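Local atomic coordinates of endo-1,3-beta-glucanase, family GH16 (Zobellia galactanivorans, PDB entry 4CRQ), a protein that probably hydrolyses internal beta-1,3-glucosidic bonds of laminarin, the chain here being the calcium-binding GH16 catalytic module of a longer modular enzyme. Residues A[70-75]-A[103-108]. The protein carries 1 engineered substitution. Sequence-based numbering, arbitrary orientation.
Sequences KTQGRK and NNITSV. With ACT (acetate ion), chain F.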
# COMPACT_ATOMS: atom_id res chain seq x y z
N LYS A 70 -8.69 1.11 3.92
CA LYS A 70 -7.84 0.68 5.04
C LYS A 70 -8.63 -0.22 5.96
O LYS A 70 -9.87 -0.14 5.97
CB LYS A 70 -7.29 1.94 5.79
CG LYS A 70 -8.39 2.80 6.40
CD LYS A 70 -7.90 4.08 7.06
CE LYS A 70 -9.07 4.89 7.61
NZ LYS A 70 -8.60 6.10 8.34
N THR A 71 -7.93 -1.07 6.72
CA THR A 71 -8.59 -1.93 7.69
C THR A 71 -8.54 -1.32 9.10
O THR A 71 -8.89 -1.99 10.08
CB THR A 71 -7.99 -3.36 7.72
OG1 THR A 71 -6.64 -3.32 8.21
CG2 THR A 71 -8.00 -3.98 6.33
N GLN A 72 -8.08 -0.06 9.21
CA GLN A 72 -7.98 0.62 10.52
C GLN A 72 -9.25 0.50 11.37
O GLN A 72 -10.35 0.81 10.88
CB GLN A 72 -7.57 2.08 10.33
CG GLN A 72 -7.38 2.85 11.64
CD GLN A 72 -6.94 4.27 11.38
OE1 GLN A 72 -7.22 4.83 10.31
NE2 GLN A 72 -6.23 4.86 12.34
N GLY A 73 -9.10 0.03 12.63
CA GLY A 73 -10.22 -0.14 13.56
C GLY A 73 -11.04 -1.42 13.38
O GLY A 73 -11.97 -1.69 14.17
N ARG A 74 -10.71 -2.20 12.34
CA ARG A 74 -11.42 -3.45 12.03
C ARG A 74 -10.50 -4.65 12.04
O ARG A 74 -10.88 -5.71 12.58
CB ARG A 74 -12.19 -3.34 10.71
CG ARG A 74 -13.15 -2.16 10.75
CD ARG A 74 -14.16 -2.12 9.65
NE ARG A 74 -15.04 -0.96 9.80
CZ ARG A 74 -16.04 -0.70 8.96
NH1 ARG A 74 -16.28 -1.52 7.93
NH2 ARG A 74 -16.81 0.36 9.15
N LYS A 75 -9.29 -4.50 11.48
CA LYS A 75 -8.39 -5.64 11.42
C LYS A 75 -6.97 -5.14 11.51
O LYS A 75 -6.59 -4.28 10.73
CB LYS A 75 -8.68 -6.42 10.13
CG LYS A 75 -8.23 -7.85 10.08
CD LYS A 75 -8.77 -8.80 11.13
CE LYS A 75 -10.27 -9.04 11.18
NZ LYS A 75 -10.49 -10.24 12.05
N ASN A 103 -1.26 1.02 14.19
CA ASN A 103 -2.51 1.44 14.87
C ASN A 103 -2.36 2.71 15.68
O ASN A 103 -3.32 3.49 15.80
CB ASN A 103 -2.98 0.37 15.85
CG ASN A 103 -3.68 -0.79 15.18
OD1 ASN A 103 -3.90 -0.81 13.96
ND2 ASN A 103 -4.05 -1.77 15.98
N ASN A 104 -1.17 2.93 16.24
CA ASN A 104 -0.96 4.10 17.12
C ASN A 104 -0.79 5.45 16.39
O ASN A 104 -0.47 6.47 17.03
CB ASN A 104 0.18 3.84 18.12
CG ASN A 104 1.55 3.71 17.46
OD1 ASN A 104 1.68 3.72 16.22
ND2 ASN A 104 2.57 3.58 18.29
N ILE A 105 -1.00 5.45 15.07
CA ILE A 105 -0.96 6.69 14.26
C ILE A 105 -1.87 7.76 14.90
O ILE A 105 -1.55 8.95 14.88
CB ILE A 105 -1.31 6.43 12.76
CG1 ILE A 105 -0.96 7.67 11.91
CG2 ILE A 105 -2.76 5.93 12.55
CD1 ILE A 105 -0.98 7.47 10.40
N THR A 106 -2.99 7.31 15.47
CA THR A 106 -3.96 8.21 16.12
C THR A 106 -3.39 8.93 17.36
O THR A 106 -3.92 9.98 17.75
CB THR A 106 -5.27 7.47 16.48
OG1 THR A 106 -4.94 6.29 17.23
CG2 THR A 106 -6.04 7.08 15.21
N SER A 107 -2.34 8.38 17.97
CA SER A 107 -1.73 9.05 19.12
C SER A 107 -0.32 9.58 18.89
O SER A 107 -0.00 10.60 19.41
CB SER A 107 -1.81 8.20 20.40
OG SER A 107 -1.20 6.94 20.22
N VAL A 108 0.50 8.86 18.11
CA VAL A 108 1.93 9.27 17.90
C VAL A 108 2.20 9.92 16.53
O VAL A 108 3.31 10.43 16.29
CB VAL A 108 2.94 8.11 18.15
CG1 VAL A 108 2.77 7.52 19.55
CG2 VAL A 108 2.83 7.02 17.07
C ACT F . -5.03 7.20 7.58
O ACT F . -5.22 7.02 6.36
OXT ACT F . -5.91 7.41 8.45
CH3 ACT F . -3.61 7.15 8.01
O HOH W 1 -5.76 3.27 14.62
O HOH W 2 -6.75 -1.00 13.64
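Q72 reaches across to the short helix 105-108 with its amide end, a surface contact in the GH16 beta-sandwich (concanavalin-like jelly roll) between the loop after strand 62-70 and this helix after strand 94-102. Strand 196-204 pairs with both strands, and its F197 touches Q72 and N103. The close-packed part is small: NE2 of Q72 sits 3.6 Å from CG2 of I105 and equally near CG2 of T106, so two methyls of the helix meet one amide nitrogen from the same side. The Q72 chain is fully extended, with CG anti to the backbone N (chi1 -177°), which carries the amide out to the helix. I105 crosses it at about a right angle, whereas T106 points back at it from the opposite direction. On the acetate side, NZ of K70 donates to OE1 of Q72 at 2.7 Å, nearly in line with the C=O bond (162°), and also to OXT of the acetate, probably a crystallisation additive that R68 binds too. With only an alanine's methyl at K70, OE1 of Q72 would probably lose this donor, the acetate a cationic partner, and the amide part of what fixes its rotation. The acetate methyl lies 3.6 Å from CD1 of I105. No hydrogen bond joins the segments directly; on the looser side water bridges them. One water accepts from NE2 of Q72 and donates to the backbone O of N103. A second accepts from the backbone N of G73 at 2.8 Å and donates to OD1 of N103 at 2.9 Å, while ND2 of that amide bonds to OG of S76.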